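PDB 6L77: MS5a from Brassica napus, which is a meiosis-related protein whose C-terminal part adopts cystatin-like folds and which probably enhances papain rather than inhibiting it, its cellular role remaining unsettled. Local coordinates for residues A[21-26]-A[140-145]; A[76-81]-A[150-155]; A[146-149]-A[155-158]; A[191-194]-A[200-203]. All blocks are in the same frame, centred on the assembly; numbering follows the deposited sequence.

Interaction 1 (A[21-26]-A[140-145])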
loop_
_atom_site.group_PDB
_atom_site.type_symbol
_atom_site.label_atom_id
_atom_site.label_comp_id
_atom_site.label_asym_id
_atom_site.label_seq_id
_atom_site.Cartn_x
_atom_site.Cartn_y
_atom_site.Cartn_z
ATOM N N GLY A 21 7.180 -3.625 -2.836
ATOM C CA GLY A 21 8.061 -3.654 -3.990
ATOM C C GLY A 21 7.509 -4.515 -5.111
ATOM O O GLY A 21 7.581 -4.142 -6.281
ATOM N N LEU A 22 6.980 -5.697 -4.770
ATOM C CA LEU A 22 6.379 -6.538 -5.801
ATOM C C LEU A 22 5.161 -5.866 -6.420
ATOM O O LEU A 22 4.918 -6.006 -7.625
ATOM C CB LEU A 22 6.005 -7.895 -5.211
ATOM C CG LEU A 22 7.218 -8.764 -4.858
ATOM C CD1 LEU A 22 6.735 -9.996 -4.178
ATOM C CD2 LEU A 22 7.980 -9.138 -6.123
ATOM N N HIS A 23 4.393 -5.131 -5.604
ATOM C CA HIS A 23 3.251 -4.354 -6.094
ATOM C C HIS A 23 3.685 -3.324 -7.138
ATOM O O HIS A 23 3.069 -3.199 -8.204
ATOM C CB HIS A 23 2.576 -3.690 -4.877
ATOM C CG HIS A 23 1.701 -2.514 -5.183
ATOM N ND1 HIS A 23 0.707 -2.532 -6.141
ATOM C CD2 HIS A 23 1.635 -1.290 -4.598
ATOM C CE1 HIS A 23 0.086 -1.361 -6.151
ATOM N NE2 HIS A 23 0.629 -0.591 -5.221
ATOM N N ARG A 24 4.734 -2.565 -6.845
ATOM C CA ARG A 24 5.212 -1.559 -7.792
ATOM C C ARG A 24 5.650 -2.210 -9.096
ATOM O O ARG A 24 5.229 -1.797 -10.185
ATOM C CB ARG A 24 6.363 -0.761 -7.158
ATOM C CG ARG A 24 7.072 0.210 -8.113
ATOM C CD ARG A 24 8.084 1.077 -7.383
ATOM N NE ARG A 24 8.734 2.037 -8.284
ATOM C CZ ARG A 24 9.872 1.807 -8.929
ATOM N NH1 ARG A 24 10.508 0.656 -8.772
ATOM N NH2 ARG A 24 10.387 2.736 -9.722
ATOM N N TYR A 25 6.460 -3.267 -9.000
ATOM C CA TYR A 25 6.927 -3.974 -10.196
ATOM C C TYR A 25 5.767 -4.572 -10.985
ATOM O O TYR A 25 5.662 -4.379 -12.201
ATOM C CB TYR A 25 7.908 -5.080 -9.795
ATOM C CG TYR A 25 8.514 -5.790 -10.973
ATOM C CD1 TYR A 25 9.627 -5.263 -11.629
ATOM C CD2 TYR A 25 7.977 -6.989 -11.435
ATOM C CE1 TYR A 25 10.190 -5.918 -12.717
ATOM C CE2 TYR A 25 8.533 -7.649 -12.521
ATOM C CZ TYR A 25 9.638 -7.107 -13.153
ATOM O OH TYR A 25 10.200 -7.756 -14.230
ATOM N N ASN A 26 4.898 -5.321 -10.308
ATOM C CA ASN A 26 3.803 -5.998 -11.005
ATOM C C ASN A 26 2.904 -5.006 -11.725
ATOM O O ASN A 26 2.425 -5.279 -12.833
ATOM C CB ASN A 26 2.962 -6.815 -10.026
ATOM C CG ASN A 26 3.626 -8.105 -9.626
ATOM O OD1 ASN A 26 4.418 -8.679 -10.386
ATOM N ND2 ASN A 26 3.295 -8.588 -8.432
ATOM N N ARG A 140 -6.138 -4.320 -0.361
ATOM C CA ARG A 140 -5.926 -5.028 0.898
ATOM C C ARG A 140 -4.536 -4.756 1.461
ATOM O O ARG A 140 -4.376 -4.587 2.676
ATOM C CB ARG A 140 -6.125 -6.536 0.718
ATOM C CG ARG A 140 -5.665 -7.346 1.951
ATOM C CD ARG A 140 -6.114 -8.793 1.896
ATOM N NE ARG A 140 -5.810 -9.423 0.617
ATOM C CZ ARG A 140 -4.645 -9.986 0.315
ATOM N NH1 ARG A 140 -3.661 -9.993 1.206
ATOM N NH2 ARG A 140 -4.462 -10.539 -0.880
ATOM N N LEU A 141 -3.518 -4.715 0.594
ATOM C CA LEU A 141 -2.170 -4.379 1.044
ATOM C C LEU A 141 -2.136 -3.038 1.776
ATOM O O LEU A 141 -1.534 -2.922 2.854
ATOM C CB LEU A 141 -1.217 -4.355 -0.154
ATOM C CG LEU A 141 0.224 -3.923 0.165
ATOM C CD1 LEU A 141 0.851 -4.855 1.193
ATOM C CD2 LEU A 141 1.049 -3.917 -1.100
ATOM N N TYR A 142 -2.754 -1.999 1.196
ATOM C CA TYR A 142 -2.674 -0.687 1.838
ATOM C C TYR A 142 -3.421 -0.697 3.164
ATOM O O TYR A 142 -2.968 -0.085 4.142
ATOM C CB TYR A 142 -3.217 0.420 0.928
ATOM C CG TYR A 142 -2.429 0.715 -0.351
ATOM C CD1 TYR A 142 -1.402 -0.125 -0.794
ATOM C CD2 TYR A 142 -2.729 1.843 -1.114
ATOM C CE1 TYR A 142 -0.696 0.163 -1.977
ATOM C CE2 TYR A 142 -2.040 2.131 -2.288
ATOM C CZ TYR A 142 -1.031 1.286 -2.716
ATOM O OH TYR A 142 -0.362 1.575 -3.879
HETATM N N MSE A 143 -4.544 -1.412 3.231
HETATM C CA MSE A 143 -5.237 -1.609 4.513
HETATM C C MSE A 143 -4.343 -2.305 5.549
HETATM O O MSE A 143 -4.268 -1.897 6.712
HETATM C CB MSE A 143 -6.515 -2.434 4.319
HETATM C CG MSE A 143 -7.180 -2.850 5.640
HETATM SE SE MSE A 143 -8.673 -4.106 5.370
HETATM C CE MSE A 143 -7.686 -5.593 4.558
ATOM N N GLU A 144 -3.663 -3.369 5.118
ATOM C CA GLU A 144 -2.821 -4.121 6.045
ATOM C C GLU A 144 -1.681 -3.266 6.584
ATOM O O GLU A 144 -1.364 -3.323 7.780
ATOM C CB GLU A 144 -2.291 -5.378 5.358
ATOM C CG GLU A 144 -3.391 -6.406 5.161
ATOM C CD GLU A 144 -2.928 -7.653 4.434
ATOM O OE1 GLU A 144 -1.781 -7.673 3.932
ATOM O OE2 GLU A 144 -3.726 -8.612 4.364
ATOM N N ILE A 145 -1.054 -2.461 5.726
ATOM C CA ILE A 145 0.016 -1.587 6.198
ATOM C C ILE A 145 -0.537 -0.531 7.149
ATOM O O ILE A 145 0.097 -0.193 8.155
ATOM C CB ILE A 145 0.752 -0.953 5.004
ATOM C CG1 ILE A 145 1.385 -2.052 4.146
ATOM C CG2 ILE A 145 1.828 0.008 5.495
ATOM C CD1 ILE A 145 1.962 -1.563 2.845
#
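His23 and Tyr142 reach each other by one short hydrogen bond, NE2 of His23 standing 2.7 Å from OH of Tyr142 with an angle of 151° at the hydrogen. The hydroxyl lies at the rim of the imidazole, near its plane, and NE2 in turn lies close to the plane of the phenol ring. The two planes are turned 74° against each other, and CD2 of His23 comes within 3.8 Å of CE1 of Tyr142. Alongside this polar join runs a thin apolar one, CB of His23 resting 4.1 Å from CD2 of Leu141. The His23 ring leaves its helix toward the tyrosine because chi1 (160°) sets CG opposite the backbone N, a reach that is needed: even the nearest CA atoms, those of His23 and Leu141, are 9.0 Å apart. In the cystatin-like fold a long helix packs on an antiparallel sheet; here two helices, 12-29 and 138-150, lie on one continuous sheet and meet in the protein's interior. Further out, Arg210 NE also bonds the Tyr142 hydroxyl, so this buried oxygen is held from the sheet as well as from the neighbouring helix. Trp138 packs against both rings. Leu141 settles on Thr19 and Val20, and Ile145, a turn further on, touches Val20 and Phe83.

Interaction 2 (A[76-81]-A[150-155])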
loop_
_atom_site.group_PDB
_atom_site.type_symbol
_atom_site.label_atom_id
_atom_site.label_comp_id
_atom_site.label_asym_id
_atom_site.label_seq_id
_atom_site.Cartn_x
_atom_site.Cartn_y
_atom_site.Cartn_z
ATOM N N ARG A 76 9.785 7.117 6.834
ATOM C CA ARG A 76 9.835 8.385 7.548
ATOM C C ARG A 76 8.974 8.413 8.799
ATOM O O ARG A 76 8.997 9.417 9.516
ATOM C CB ARG A 76 9.424 9.543 6.626
ATOM C CG ARG A 76 10.396 9.802 5.490
ATOM C CD ARG A 76 9.824 10.811 4.495
ATOM N NE ARG A 76 8.703 10.264 3.722
ATOM C CZ ARG A 76 8.849 9.531 2.625
ATOM N NH1 ARG A 76 10.066 9.244 2.176
ATOM N NH2 ARG A 76 7.784 9.078 1.977
ATOM N N SER A 77 8.200 7.367 9.077
ATOM C CA SER A 77 7.431 7.332 10.313
ATOM C C SER A 77 7.277 5.890 10.767
ATOM O O SER A 77 7.298 4.962 9.954
ATOM C CB SER A 77 6.046 7.984 10.157
ATOM O OG SER A 77 5.310 7.875 11.361
ATOM N N LEU A 78 7.141 5.718 12.084
ATOM C CA LEU A 78 6.818 4.432 12.689
ATOM C C LEU A 78 5.365 4.336 13.136
ATOM O O LEU A 78 4.931 3.252 13.527
ATOM C CB LEU A 78 7.713 4.159 13.913
ATOM C CG LEU A 78 9.180 3.758 13.778
ATOM C CD1 LEU A 78 9.535 3.195 12.403
ATOM C CD2 LEU A 78 10.068 4.928 14.145
ATOM N N GLY A 79 4.612 5.434 13.101
ATOM C CA GLY A 79 3.285 5.457 13.691
ATOM C C GLY A 79 2.161 5.684 12.705
ATOM O O GLY A 79 0.993 5.774 13.087
ATOM N N GLN A 80 2.511 5.795 11.429
ATOM C CA GLN A 80 1.549 5.956 10.352
ATOM C C GLN A 80 2.292 5.648 9.067
ATOM O O GLN A 80 3.526 5.619 9.044
ATOM C CB GLN A 80 0.969 7.375 10.309
ATOM C CG GLN A 80 1.940 8.374 9.718
ATOM C CD GLN A 80 1.446 9.796 9.782
ATOM O OE1 GLN A 80 1.726 10.515 10.738
ATOM N NE2 GLN A 80 0.715 10.217 8.757
ATOM N N ILE A 81 1.533 5.419 7.992
ATOM C CA ILE A 81 2.165 5.183 6.696
ATOM C C ILE A 81 2.890 6.447 6.243
ATOM O O ILE A 81 2.288 7.520 6.142
ATOM C CB ILE A 81 1.132 4.744 5.658
ATOM C CG1 ILE A 81 0.591 3.358 5.996
ATOM C CG2 ILE A 81 1.771 4.733 4.281
ATOM C CD1 ILE A 81 -0.383 2.829 4.950
ATOM N N ARG A 150 -0.939 1.125 13.141
ATOM C CA ARG A 150 -1.666 1.547 14.341
ATOM C C ARG A 150 -0.924 1.139 15.606
ATOM O O ARG A 150 -0.874 1.903 16.579
ATOM C CB ARG A 150 -3.077 0.963 14.352
ATOM C CG ARG A 150 -3.999 1.511 13.271
ATOM C CD ARG A 150 -5.433 1.154 13.599
ATOM N NE ARG A 150 -5.738 1.520 14.973
ATOM C CZ ARG A 150 -6.263 2.685 15.331
ATOM N NH1 ARG A 150 -6.561 3.588 14.405
ATOM N NH2 ARG A 150 -6.485 2.945 16.613
ATOM N N ASP A 151 -0.364 -0.071 15.620
ATOM C CA ASP A 151 0.432 -0.530 16.758
ATOM C C ASP A 151 1.295 -1.677 16.244
ATOM O O ASP A 151 0.797 -2.789 16.049
ATOM C CB ASP A 151 -0.446 -0.962 17.919
ATOM C CG ASP A 151 0.352 -1.212 19.187
ATOM O OD1 ASP A 151 1.373 -1.932 19.130
ATOM O OD2 ASP A 151 -0.044 -0.682 20.247
ATOM N N ARG A 152 2.571 -1.387 16.005
ATOM C CA ARG A 152 3.451 -2.370 15.396
ATOM C C ARG A 152 3.877 -3.459 16.362
ATOM O O ARG A 152 4.480 -4.447 15.929
ATOM C CB ARG A 152 4.669 -1.663 14.806
ATOM C CG ARG A 152 4.280 -0.803 13.627
ATOM C CD ARG A 152 5.193 0.347 13.431
ATOM N NE ARG A 152 6.382 0.003 12.676
ATOM C CZ ARG A 152 6.700 0.505 11.489
ATOM N NH1 ARG A 152 5.926 1.392 10.892
ATOM N NH2 ARG A 152 7.821 0.124 10.910
ATOM N N CYS A 153 3.545 -3.324 17.642
ATOM C CA CYS A 153 3.945 -4.295 18.649
ATOM C C CYS A 153 2.979 -5.463 18.777
ATOM O O CYS A 153 3.348 -6.492 19.354
ATOM C CB CYS A 153 4.093 -3.595 19.998
ATOM S SG CYS A 153 5.271 -2.231 19.934
ATOM N N LEU A 154 1.764 -5.336 18.247
ATOM C CA LEU A 154 0.791 -6.413 18.308
ATOM C C LEU A 154 1.278 -7.630 17.521
ATOM O O LEU A 154 2.244 -7.573 16.758
ATOM C CB LEU A 154 -0.557 -5.944 17.763
ATOM C CG LEU A 154 -1.556 -5.419 18.789
ATOM C CD1 LEU A 154 -1.944 -6.532 19.748
ATOM C CD2 LEU A 154 -0.977 -4.247 19.551
ATOM N N ASP A 155 0.587 -8.751 17.730
ATOM C CA ASP A 155 0.812 -9.973 16.961
ATOM C C ASP A 155 -0.266 -10.028 15.880
ATOM O O ASP A 155 -1.272 -10.731 15.991
ATOM C CB ASP A 155 0.785 -11.197 17.870
ATOM C CG ASP A 155 1.300 -12.446 17.182
ATOM O OD1 ASP A 155 2.526 -12.533 16.949
ATOM O OD2 ASP A 155 0.483 -13.341 16.875
#
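Two surface turns of the cystatin-like fold meet where Arg152 lies against Leu78. Residues 76-81 link the sheet strands 65-75 and 82-88 and contain an ST turn, in which Ser77 OG accepts a hydrogen bond from the backbone N of Gly79 at 3.1 Å; residues 150-155 leave the end of helix 138-150 through a type I beta turn from Asp151 to Leu154, with an Asx turn at its start, where Asp151 OD1 accepts a hydrogen bond from the backbone N of Cys153 at 3.0 Å. Between these two self-braced turns, Arg152 provides the bridge. Its side chain is bent at chi3 (84°), which folds the guanidinium back beside the carbonyl of Leu78. NH1 of Arg152 makes a weak hydrogen bond of 3.4 Å to Leu78 O, with an angle of only 126°, while the methylene CD of Arg152 sits closer still, 2.9 Å from the same oxygen. The stronger polar hold lies elsewhere: NH2 of Arg152 is bonded to Gln75 OE1, and its NH1 makes a further weak bond to Asn149 OD1. The guanidinium is therefore positioned mainly from the strand before the turn and from the helix end, and the Leu78 carbonyl adds a minor tether. The leucine side chain crosses the arginine at about a right angle. Its second torsion, chi2 -20°, is far from a staggered value, and CD1 of Leu78 rests over one face of the guanidinium, displaced toward the rim, 3.8 Å from NH2 of Arg152.

Interaction 3 (A[146-149]-A[155-158])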
loop_
_atom_site.group_PDB
_atom_site.type_symbol
_atom_site.label_atom_id
_atom_site.label_comp_id
_atom_site.label_asym_id
_atom_site.label_seq_id
_atom_site.Cartn_x
_atom_site.Cartn_y
_atom_site.Cartn_z
ATOM N N SER A 146 -1.729 -0.008 6.855
ATOM C CA SER A 146 -2.363 0.958 7.749
ATOM C C SER A 146 -2.649 0.341 9.110
ATOM O O SER A 146 -2.383 0.952 10.153
ATOM C CB SER A 146 -3.661 1.479 7.122
ATOM O OG SER A 146 -3.414 2.093 5.870
ATOM N N PHE A 147 -3.214 -0.869 9.120
ATOM C CA PHE A 147 -3.522 -1.532 10.386
ATOM C C PHE A 147 -2.252 -1.788 11.193
ATOM O O PHE A 147 -2.229 -1.585 12.416
ATOM C CB PHE A 147 -4.267 -2.843 10.112
ATOM C CG PHE A 147 -4.666 -3.587 11.361
ATOM C CD1 PHE A 147 -5.629 -3.069 12.216
ATOM C CD2 PHE A 147 -4.070 -4.795 11.681
ATOM C CE1 PHE A 147 -5.987 -3.745 13.370
ATOM C CE2 PHE A 147 -4.430 -5.481 12.844
ATOM C CZ PHE A 147 -5.383 -4.953 13.680
ATOM N N PHE A 148 -1.189 -2.227 10.514
ATOM C CA PHE A 148 0.096 -2.497 11.155
ATOM C C PHE A 148 0.644 -1.258 11.849
ATOM O O PHE A 148 1.116 -1.329 12.996
ATOM C CB PHE A 148 1.078 -3.011 10.098
ATOM C CG PHE A 148 2.497 -3.082 10.568
ATOM C CD1 PHE A 148 2.888 -4.046 11.490
ATOM C CD2 PHE A 148 3.447 -2.202 10.072
ATOM C CE1 PHE A 148 4.199 -4.129 11.915
ATOM C CE2 PHE A 148 4.763 -2.270 10.502
ATOM C CZ PHE A 148 5.142 -3.236 11.427
ATOM N N ASN A 149 0.577 -0.108 11.177
ATOM C CA ASN A 149 1.105 1.122 11.754
ATOM C C ASN A 149 0.256 1.673 12.890
ATOM O O ASN A 149 0.698 2.622 13.552
ATOM C CB ASN A 149 1.269 2.194 10.674
ATOM C CG ASN A 149 2.539 2.016 9.867
ATOM O OD1 ASN A 149 3.631 2.337 10.339
ATOM N ND2 ASN A 149 2.407 1.493 8.645
ATOM N N ASP A 155 0.587 -8.751 17.730
ATOM C CA ASP A 155 0.812 -9.973 16.961
ATOM C C ASP A 155 -0.266 -10.028 15.880
ATOM O O ASP A 155 -1.272 -10.731 15.991
ATOM C CB ASP A 155 0.785 -11.197 17.870
ATOM C CG ASP A 155 1.300 -12.446 17.182
ATOM O OD1 ASP A 155 2.526 -12.533 16.949
ATOM O OD2 ASP A 155 0.483 -13.341 16.875
ATOM N N HIS A 156 -0.035 -9.266 14.815
ATOM C CA HIS A 156 -1.075 -9.008 13.827
ATOM C C HIS A 156 -1.508 -10.286 13.124
ATOM O O HIS A 156 -0.678 -11.112 12.739
ATOM C CB HIS A 156 -0.571 -7.981 12.817
ATOM C CG HIS A 156 -0.064 -6.727 13.458
ATOM N ND1 HIS A 156 1.252 -6.564 13.835
ATOM C CD2 HIS A 156 -0.706 -5.595 13.832
ATOM C CE1 HIS A 156 1.404 -5.374 14.391
ATOM N NE2 HIS A 156 0.232 -4.767 14.402
ATOM N N ASN A 157 -2.819 -10.456 12.990
ATOM C CA ASN A 157 -3.418 -11.513 12.176
ATOM C C ASN A 157 -4.240 -10.807 11.101
ATOM O O ASN A 157 -5.361 -10.364 11.367
ATOM C CB ASN A 157 -4.279 -12.450 13.018
ATOM C CG ASN A 157 -4.781 -13.651 12.232
ATOM O OD1 ASN A 157 -4.624 -13.727 11.013
ATOM N ND2 ASN A 157 -5.394 -14.595 12.932
HETATM N N MSE A 158 -3.682 -10.694 9.898
HETATM C CA MSE A 158 -4.325 -9.917 8.841
HETATM C C MSE A 158 -5.642 -10.539 8.395
HETATM O O MSE A 158 -6.460 -9.878 7.760
HETATM C CB MSE A 158 -3.400 -9.753 7.632
HETATM C CG MSE A 158 -2.176 -8.884 7.892
HETATM SE SE MSE A 158 -2.599 -7.274 8.927
HETATM C CE MSE A 158 -0.811 -6.477 9.008
HETATM O O HOH W 1 -1.956 -2.722 14.811
#
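NE2 of His156 is gripped twice: it bonds to the carbonyl oxygen of Asp151 and to a water 3.0 Å away. That water donates to Phe147 O at 2.7 Å, tying the loop to the last turns of helix 138-150, and sits over the centre of the Phe147 ring. The imidazole is held at two of its sides by phenylalanines. The edge of Phe148 points at its face in an offset edge-to-face pair, planes at 63°, with CD1 of Phe148 3.5 Å from CE1 of His156, whereas CE2 of Phe147 meets the imidazole rim, 3.9 Å from CD2 of His156. Selenomethionine Met158, its chain bent at chi2 (-43°), extends this aromatic cluster: SE lies 4.0 Å from CD2 of Phe147, a Met-aromatic contact, and CE reaches CB of Phe148. Leu12 and Leu16 of helix 12-29 pack on Phe148, and Leu12 also on His156. An alanine at His156 is likely to open a gap between the two phenylalanine rings and leave the bridging water without its loop-side anchor. Because a carbonyl only accepts, NE2 probably carries a hydrogen toward Asp151 O, favouring one imidazole orientation; with the water on the same side, any one hydrogen would be shared.

Interaction 4 (A[191-194]-A[200-203])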
loop_
_atom_site.group_PDB
_atom_site.type_symbol
_atom_site.label_atom_id
_atom_site.label_comp_id
_atom_site.label_asym_id
_atom_site.label_seq_id
_atom_site.Cartn_x
_atom_site.Cartn_y
_atom_site.Cartn_z
ATOM N N ARG A 191 -12.789 1.408 4.428
ATOM C CA ARG A 191 -13.580 1.131 5.616
ATOM C C ARG A 191 -13.505 -0.369 5.880
ATOM O O ARG A 191 -13.894 -1.166 5.019
ATOM C CB ARG A 191 -15.023 1.596 5.409
ATOM C CG ARG A 191 -16.010 1.145 6.479
ATOM C CD ARG A 191 -15.890 1.927 7.781
ATOM N NE ARG A 191 -16.892 1.439 8.723
ATOM C CZ ARG A 191 -16.749 0.348 9.471
ATOM N NH1 ARG A 191 -17.730 -0.035 10.272
ATOM N NH2 ARG A 191 -15.628 -0.359 9.422
ATOM N N TYR A 192 -12.988 -0.758 7.051
ATOM C CA TYR A 192 -12.828 -2.183 7.313
ATOM C C TYR A 192 -13.067 -2.492 8.783
ATOM O O TYR A 192 -12.884 -1.636 9.655
ATOM C CB TYR A 192 -11.445 -2.681 6.868
ATOM C CG TYR A 192 -10.253 -2.130 7.642
ATOM C CD1 TYR A 192 -9.708 -0.883 7.336
ATOM C CD2 TYR A 192 -9.654 -2.874 8.654
ATOM C CE1 TYR A 192 -8.595 -0.389 8.030
ATOM C CE2 TYR A 192 -8.554 -2.390 9.353
ATOM C CZ TYR A 192 -8.023 -1.148 9.032
ATOM O OH TYR A 192 -6.927 -0.662 9.734
ATOM N N ASP A 193 -13.490 -3.730 9.046
ATOM C CA ASP A 193 -13.706 -4.221 10.401
ATOM C C ASP A 193 -12.588 -5.175 10.797
ATOM O O ASP A 193 -12.084 -5.940 9.970
ATOM C CB ASP A 193 -15.052 -4.939 10.540
ATOM C CG ASP A 193 -16.212 -3.982 10.697
ATOM O OD1 ASP A 193 -15.970 -2.768 10.872
ATOM O OD2 ASP A 193 -17.371 -4.447 10.642
ATOM N N GLN A 194 -12.198 -5.107 12.064
ATOM C CA GLN A 194 -11.241 -6.025 12.663
ATOM C C GLN A 194 -12.007 -6.957 13.591
ATOM O O GLN A 194 -12.618 -6.502 14.565
ATOM C CB GLN A 194 -10.162 -5.260 13.428
ATOM C CG GLN A 194 -9.286 -6.126 14.328
ATOM C CD GLN A 194 -8.533 -5.299 15.345
ATOM O OE1 GLN A 194 -8.676 -4.074 15.384
ATOM N NE2 GLN A 194 -7.729 -5.959 16.179
ATOM N N GLY A 200 -16.812 -8.972 19.493
ATOM C CA GLY A 200 -17.375 -8.137 18.453
ATOM C C GLY A 200 -16.377 -7.815 17.362
ATOM O O GLY A 200 -15.609 -8.683 16.935
ATOM N N VAL A 201 -16.388 -6.566 16.895
ATOM C CA VAL A 201 -15.441 -6.085 15.896
ATOM C C VAL A 201 -15.025 -4.666 16.263
ATOM O O VAL A 201 -15.711 -3.965 17.011
ATOM C CB VAL A 201 -16.027 -6.103 14.465
ATOM C CG1 VAL A 201 -16.409 -7.516 14.044
ATOM C CG2 VAL A 201 -17.221 -5.180 14.385
ATOM N N CYS A 202 -13.879 -4.246 15.728
ATOM C CA CYS A 202 -13.431 -2.862 15.815
ATOM C C CYS A 202 -13.536 -2.237 14.431
ATOM O O CYS A 202 -13.135 -2.854 13.440
ATOM C CB CYS A 202 -11.999 -2.763 16.341
ATOM S SG CYS A 202 -11.393 -1.063 16.520
ATOM N N LYS A 203 -14.082 -1.024 14.367
ATOM C CA LYS A 203 -14.421 -0.381 13.102
ATOM C C LYS A 203 -13.338 0.630 12.746
ATOM O O LYS A 203 -13.084 1.568 13.507
ATOM C CB LYS A 203 -15.797 0.286 13.190
ATOM C CG LYS A 203 -16.926 -0.666 13.572
ATOM C CD LYS A 203 -18.303 -0.013 13.417
ATOM C CE LYS A 203 -18.469 1.196 14.335
ATOM N NZ LYS A 203 -19.863 1.754 14.325
#
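Strands 191-194 and 201-203 run antiparallel, the axes of these short segments at 154°, with Gln194 and Cys202 as a hydrogen-bonded pair (Gln194 N to Cys202 O and Cys202 N to Gln194 O, both 2.8 Å and nearly straight) and Asp193 and Lys203 as the adjoining non-hydrogen-bonded pair. On the face bearing Asp193 and Lys203, the side chain of Arg191 bends at chi2 (76°) and curls along its own strand, so that NH2 of Arg191 forms a salt bridge of 2.8 Å with OD1 of Asp193. The carboxylate is met from 39° above its plane, though within the plane of the guanidinium. Lys203 lies beside Asp193: its CG is 3.6 Å from OD1 of Asp193, and its CD is 3.2 Å from NH1 of Arg191. The ammonium group leads away, NZ of Lys203 staying 4.9 Å from NH1 of Arg191. A leucine in place of Arg191 would probably leave the Asp193 carboxylate without its salt-bridge mate and freer to turn. Val201 lies beside the other carboxylate oxygen, CG2 of Val201 standing 3.8 Å from OD2 of Asp193. On the reverse face, OE1 of Gln194 passes 3.7 Å from CB of Cys202 and bonds to His204 NE2, while Tyr192 stacks on His204 and reaches helix 138-150. Such two-faced pairing is typical of an antiparallel beta hairpin, here strands 186-195 and 201-212 of the cystatin-like sheet.

Overall arrangement
Helix 138-150 is the common element: it supplies one side of interactions 1 and 3, whose centres are 14 Å apart, and the loop leaving it supplies the second side of interactions 2 and 3, whose centres are only 8 Å apart. The latter two share Asp155 and are tied through the loop itself. Interaction 1 touches interaction 2 where CG2 of Ile145 meets CG1 of Ile81 at 3.6 Å. The helix also rests on the hairpin of interaction 4, SE of Met143 lying 3.4 Å from CG of Tyr192 and CE1 of Phe147 3.4 Å from OE1 of Gln194. Interaction 1 is central and buried, whereas interactions 2 and 4, about 18 Å apart between centres, lie at the surface without touching.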